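Local coordinates for cupin 2, conserved barrel domain protein (Novosphingobium aromaticivorans DSM 12444, PDB 3ES1), which is of unknown function but adopts the small beta-barrel fold of the cupin superfamily, at residues Gly89-Met94 / Leu136-Thr141; Gly108-Glu113 / Lys143-Ala148. All coordinates share one frame; numbering follows the deposited sequence. Where two conformers were deposited one is given.

Contact 1: residues Gly89-Met94 / Leu136-Thr141; sequences GKESPM and LWRNTT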
loop_
_atom_site.group_PDB
_atom_site.type_symbol
_atom_site.label_atom_id
_atom_site.label_comp_id
_atom_site.label_asym_id
_atom_site.label_seq_id
_atom_site.Cartn_x
_atom_site.Cartn_y
_atom_site.Cartn_z
ATOM N N GLY A 89 -1.504 7.569 23.198
ATOM C CA GLY A 89 -0.950 8.784 23.788
ATOM C C GLY A 89 0.391 9.226 23.242
ATOM O O GLY A 89 1.072 10.076 23.812
ATOM N N LYS A 90 0.802 8.613 22.141
ATOM C CA LYS A 90 2.107 8.898 21.532
ATOM C C LYS A 90 1.959 9.579 20.196
ATOM O O LYS A 90 0.917 9.485 19.520
ATOM C CB LYS A 90 2.913 7.600 21.326
ATOM C CG LYS A 90 3.128 6.713 22.574
ATOM C CD LYS A 90 3.807 7.438 23.727
ATOM C CE LYS A 90 4.356 6.465 24.767
ATOM N NZ LYS A 90 4.901 7.188 25.924
ATOM N N GLU A 91 3.028 10.251 19.815
ATOM C CA GLU A 91 3.092 10.874 18.501
ATOM C C GLU A 91 4.469 10.751 17.863
ATOM O O GLU A 91 5.476 10.621 18.536
ATOM C CB GLU A 91 2.684 12.336 18.598
ATOM C CG GLU A 91 3.595 13.144 19.464
ATOM C CD GLU A 91 3.094 14.546 19.632
ATOM O OE1 GLU A 91 2.053 14.715 20.300
ATOM O OE2 GLU A 91 3.739 15.459 19.077
ATOM N N SER A 92 4.472 10.840 16.548
ATOM C CA SER A 92 5.703 10.719 15.751
ATOM C C SER A 92 6.340 12.110 15.632
ATOM O O SER A 92 5.660 13.092 15.869
ATOM C CB SER A 92 5.359 10.085 14.371
ATOM O OG SER A 92 4.608 10.983 13.582
ATOM N N PRO A 93 7.663 12.185 15.332
ATOM C CA PRO A 93 8.274 13.428 14.962
ATOM C C PRO A 93 7.714 13.969 13.669
ATOM O O PRO A 93 7.357 13.240 12.763
ATOM C CB PRO A 93 9.769 13.066 14.819
ATOM C CG PRO A 93 9.911 11.711 15.289
ATOM C CD PRO A 93 8.600 11.072 15.129
HETATM N N MSE A 94 7.581 15.281 13.645
HETATM C CA MSE A 94 7.101 16.009 12.494
HETATM C C MSE A 94 8.217 15.981 11.464
HETATM O O MSE A 94 9.382 16.233 11.793
HETATM C CB MSE A 94 6.750 17.439 12.920
HETATM C CG MSE A 94 6.374 18.397 11.816
HETATM SE SE MSE A 94 4.525 18.255 11.231
HETATM C CE MSE A 94 3.624 18.359 12.942
ATOM N N LEU A 136 2.879 14.875 11.120
ATOM C CA LEU A 136 3.108 13.883 12.190
ATOM C C LEU A 136 1.843 13.041 12.375
ATOM O O LEU A 136 0.734 13.434 11.978
ATOM C CB LEU A 136 3.520 14.580 13.529
ATOM C CG LEU A 136 2.543 15.485 14.303
ATOM C CD1 LEU A 136 1.463 14.662 15.082
ATOM C CD2 LEU A 136 3.290 16.375 15.258
ATOM N N TRP A 137 2.028 11.883 12.969
ATOM C CA TRP A 137 0.929 10.992 13.363
ATOM C C TRP A 137 0.807 10.958 14.896
ATOM O O TRP A 137 1.799 10.785 15.590
ATOM C CB TRP A 137 1.160 9.564 12.858
ATOM C CG TRP A 137 1.388 9.460 11.391
ATOM C CD1 TRP A 137 2.589 9.412 10.768
ATOM C CD2 TRP A 137 0.398 9.488 10.352
ATOM N NE1 TRP A 137 2.439 9.369 9.401
ATOM C CE2 TRP A 137 1.105 9.428 9.108
ATOM C CE3 TRP A 137 -0.996 9.568 10.334
ATOM C CZ2 TRP A 137 0.464 9.406 7.890
ATOM C CZ3 TRP A 137 -1.630 9.539 9.118
ATOM C CH2 TRP A 137 -0.900 9.461 7.908
ATOM N N ARG A 138 -0.411 11.117 15.374
ATOM C CA ARG A 138 -0.721 11.149 16.818
ATOM C C ARG A 138 -1.869 10.236 17.161
ATOM O O ARG A 138 -2.915 10.290 16.549
ATOM C CB ARG A 138 -1.035 12.584 17.300
ATOM C CG ARG A 138 -1.280 12.694 18.824
ATOM C CD ARG A 138 -1.605 14.116 19.243
ATOM N NE ARG A 138 -0.468 15.005 19.016
ATOM C CZ ARG A 138 -0.427 15.949 18.092
ATOM N NH1 ARG A 138 -1.463 16.159 17.304
ATOM N NH2 ARG A 138 0.652 16.699 17.992
ATOM N N ASN A 139 -1.620 9.349 18.123
ATOM C CA ASN A 139 -2.649 8.459 18.665
ATOM C C ASN A 139 -3.184 9.063 19.934
ATOM O O ASN A 139 -2.495 9.092 20.949
ATOM C CB ASN A 139 -2.075 7.076 18.956
ATOM C CG ASN A 139 -3.126 6.049 19.308
ATOM O OD1 ASN A 139 -4.251 6.364 19.683
ATOM N ND2 ASN A 139 -2.757 4.789 19.175
ATOM N N THR A 140 -4.405 9.584 19.845
ATOM C CA THR A 140 -5.021 10.286 20.959
ATOM C C THR A 140 -6.035 9.344 21.625
ATOM O O THR A 140 -6.820 9.750 22.476
ATOM C CB THR A 140 -5.734 11.551 20.465
ATOM O OG1 THR A 140 -6.808 11.140 19.633
ATOM C CG2 THR A 140 -4.789 12.437 19.672
ATOM N N THR A 141 -6.012 8.090 21.207
ATOM C CA THR A 141 -6.855 7.037 21.791
ATOM C C THR A 141 -6.124 6.205 22.860
ATOM O O THR A 141 -4.948 6.407 23.124
ATOM C CB THR A 141 -7.431 6.027 20.734
ATOM O OG1 THR A 141 -6.451 5.024 20.404
ATOM C CG2 THR A 141 -7.891 6.739 19.428
#
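Ser92 and Trp137 form the tight centre of this contact. Ser92 OG lies between its own backbone N and carbonyl carbon (chi1 69°), which turns the hydroxyl back to accept from Trp137 N at 2.8 Å in an almost straight bond (176°). Ser92 N donates to Trp137 O, also at 2.8 Å, and Asn139 N donates to Lys90 O at 2.9 Å. These two backbone bonds flank Glu91 and Arg138, the one bridged pair of two segments that run nearly antiparallel. The indole of Trp137 leads away into the interior, against Ile110, Leu112 and Met86.

Beside the bridge, Glu91 and Arg138 lie side by side and point the same way. Arg138 NE donates to Glu91 OE1 at 2.8 Å; the acceptor lies in the guanidinium plane, yet the donor stands well above the carboxylate plane, and the two planes are 66° apart. Arg138 NH2 reaches Glu91 OE2 only weakly, at 3.5 Å, while Leu136 CD1 lies 3.5 Å above the plane of the Arg138 guanidinium, offset toward its rim. NH1 turns to Glu111 and Glu113, so an alanine here would probably leave three carboxylates close together without their shared positive charge.

The looser side is at Gly89, which is exposed: its N reaches Asn139 O at 2.9 Å in a weak, bent bond, and Lys90 extends away from the contact. The arrangement joins the loop after strand 79-86 to the edge of the small cupin-barrel sheet, Gly89 probably opening the first cupin motif and His135 and Asn139 fitting the H(X)3N end of the second.

Contact 2: residues Gly108-Glu113 / Lys143-Ala148; sequences GEIELE and KPCRIA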
loop_
_atom_site.group_PDB
_atom_site.type_symbol
_atom_site.label_atom_id
_atom_site.label_comp_id
_atom_site.label_asym_id
_atom_site.label_seq_id
_atom_site.Cartn_x
_atom_site.Cartn_y
_atom_site.Cartn_z
ATOM N N GLY A 108 -7.642 0.531 14.703
ATOM C CA GLY A 108 -7.683 1.749 15.470
ATOM C C GLY A 108 -7.898 2.969 14.594
ATOM O O GLY A 108 -8.322 2.874 13.460
ATOM N N GLU A 109 -7.631 4.119 15.187
ATOM C CA GLU A 109 -7.643 5.373 14.475
ATOM C C GLU A 109 -6.530 6.282 14.909
ATOM O O GLU A 109 -5.941 6.152 15.989
ATOM C CB GLU A 109 -8.980 6.075 14.564
ATOM C CG GLU A 109 -9.459 6.425 15.935
ATOM C CD GLU A 109 -10.902 6.920 15.893
ATOM O OE1 GLU A 109 -11.757 6.273 15.252
ATOM O OE2 GLU A 109 -11.176 7.968 16.462
ATOM N N ILE A 110 -6.279 7.210 14.011
ATOM C CA ILE A 110 -5.099 8.082 14.043
ATOM C C ILE A 110 -5.417 9.549 13.692
ATOM O O ILE A 110 -6.269 9.854 12.856
ATOM C CB ILE A 110 -3.989 7.568 13.078
ATOM C CG1 ILE A 110 -2.619 8.060 13.551
ATOM C CG2 ILE A 110 -4.239 8.053 11.648
ATOM C CD1 ILE A 110 -2.114 7.394 14.890
ATOM N N GLU A 111 -4.710 10.441 14.378
ATOM C CA GLU A 111 -4.749 11.881 14.102
ATOM C C GLU A 111 -3.572 12.258 13.212
ATOM O O GLU A 111 -2.410 12.095 13.573
ATOM C CB GLU A 111 -4.641 12.664 15.408
ATOM C CG GLU A 111 -4.701 14.193 15.215
ATOM C CD GLU A 111 -5.103 14.870 16.473
ATOM O OE1 GLU A 111 -4.201 15.140 17.302
ATOM O OE2 GLU A 111 -6.322 15.086 16.637
ATOM N N LEU A 112 -3.894 12.765 12.042
ATOM C CA LEU A 112 -2.879 13.299 11.139
ATOM C C LEU A 112 -2.824 14.792 11.299
ATOM O O LEU A 112 -3.802 15.493 11.029
ATOM C CB LEU A 112 -3.205 12.942 9.702
ATOM C CG LEU A 112 -2.412 13.548 8.548
ATOM C CD1 LEU A 112 -0.903 13.240 8.686
ATOM C CD2 LEU A 112 -2.911 13.041 7.256
ATOM N N GLU A 113 -1.641 15.267 11.663
ATOM C CA GLU A 113 -1.379 16.708 11.786
ATOM C C GLU A 113 -0.382 17.169 10.731
ATOM O O GLU A 113 0.697 16.570 10.565
ATOM C CB GLU A 113 -0.860 17.058 13.180
ATOM C CG GLU A 113 -0.645 18.552 13.366
ATOM C CD GLU A 113 -0.251 18.961 14.776
ATOM O OE1 GLU A 113 -0.639 18.256 15.752
ATOM O OE2 GLU A 113 0.416 20.035 14.897
ATOM N N LYS A 143 -5.984 2.830 22.681
ATOM C CA LYS A 143 -5.607 1.582 22.058
ATOM C C LYS A 143 -4.566 1.850 20.977
ATOM O O LYS A 143 -4.578 2.939 20.402
ATOM C CB LYS A 143 -6.821 0.950 21.380
ATOM C CG LYS A 143 -7.982 0.565 22.281
ATOM C CD LYS A 143 -9.182 0.050 21.486
ATOM N N PRO A 144 -3.690 0.847 20.658
ATOM C CA PRO A 144 -2.751 1.068 19.554
ATOM C C PRO A 144 -3.484 1.210 18.199
ATOM O O PRO A 144 -4.610 0.785 18.034
ATOM C CB PRO A 144 -1.839 -0.193 19.577
ATOM C CG PRO A 144 -2.688 -1.273 20.282
ATOM C CD PRO A 144 -3.480 -0.461 21.309
ATOM N N CYS A 145 -2.828 1.900 17.293
ATOM C CA CYS A 145 -3.289 2.050 15.930
ATOM C C CYS A 145 -2.233 1.526 14.958
ATOM O O CYS A 145 -1.071 1.960 14.990
ATOM C CB CYS A 145 -3.521 3.540 15.633
ATOM S SG CYS A 145 -4.034 3.847 13.940
ATOM N N ARG A 146 -2.639 0.586 14.128
ATOM C CA ARG A 146 -1.762 -0.011 13.111
ATOM C C ARG A 146 -2.044 0.583 11.750
ATOM O O ARG A 146 -3.173 0.605 11.278
ATOM C CB ARG A 146 -1.921 -1.525 13.043
ATOM C CG ARG A 146 -1.082 -2.155 11.928
ATOM C CD ARG A 146 -0.978 -3.672 12.049
ATOM N NE ARG A 146 -0.107 -4.014 13.165
ATOM C CZ ARG A 146 0.111 -5.246 13.630
ATOM N NH1 ARG A 146 -0.462 -6.328 13.093
ATOM N NH2 ARG A 146 0.912 -5.385 14.664
ATOM N N ILE A 147 -0.974 1.058 11.123
ATOM C CA ILE A 147 -1.052 1.625 9.783
ATOM C C ILE A 147 -0.018 0.966 8.869
ATOM O O ILE A 147 1.118 0.768 9.237
ATOM C CB ILE A 147 -0.828 3.195 9.776
ATOM C CG1 ILE A 147 -1.750 3.905 10.782
ATOM C CG2 ILE A 147 -1.076 3.765 8.361
ATOM C CD1 ILE A 147 -1.404 5.392 11.063
ATOM N N ALA A 148 -0.479 0.574 7.691
ATOM C CA ALA A 148 0.426 0.104 6.620
ATOM C C ALA A 148 0.761 1.296 5.751
ATOM O O ALA A 148 -0.150 1.988 5.220
ATOM C CB ALA A 148 -0.271 -0.998 5.755
HETATM O O HOH W 1 -6.615 3.393 18.095
#
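Ile110 and Ile147 cross at about a right angle where two sheets of the cupin barrel meet, strand 110-113 belonging to the three-stranded sheet and strand 145-153 to the larger one. No direct hydrogen bond joins the two segments; side-chain packing and one water link them. With CG1 anti to the carbonyl carbon and the chain extended beyond it (chi2 168°), Ile147 presents only its terminal CD1. This one methyl faces both branches of Ile110, with Ile147 CD1 3.8 Å from Ile110 CG1 and 3.9 Å from Ile110 CG2.

Cys145 approaches the same residue nearer the glycine end. Its sulfur is anti to the backbone N (chi1 178°) and lies 3.8 Å from Ile110 CB, while also resting against the peptide that precedes Ile110, with Cys145 SG 3.6 Å from Glu109 C. Ile110 thus has a methyl and a thiol against it from the larger sheet, and Trp137 and Val122 also touch it from its own sheet. Further along the strand, Leu112 also packs on Phe29 of the second subunit.

The backbones come closest at Gly108 and Cys145, whose CA atoms are 4.4 Å apart. A side chain could hardly be fitted there: a CB on Gly108 would point toward the partner and fall 2.7 Å from Pro144 O, and the positive phi of 79° also suits a glycine. Beside this close approach a water spans the two segments, accepting from Glu109 N at 3.2 Å and donating to Lys143 O at 3.1 Å.

Contacts 1 and 2 have centres about 8 Å apart; contact 1 uses strand 136-138 and contact 2 strand 110-113, neighbours in the three-stranded sheet. A salt bridge ties them, Arg138 NH1 to Glu113 OE1 at 2.7 Å, with a probable hydrogen bond from Leu136 N to Glu113 O at 2.8 Å. Nearer the other end, Ile110 CD1 packs 3.4 Å from Arg138 O, and Asn139 ND2 donates to Lys143 O, joining the turn after strand 136-138 to the residues leading into strand 145-153. Contact 1 therefore adds a loop to the outer edge of the small sheet, whereas contact 2 packs that sheet's middle strand against the larger one.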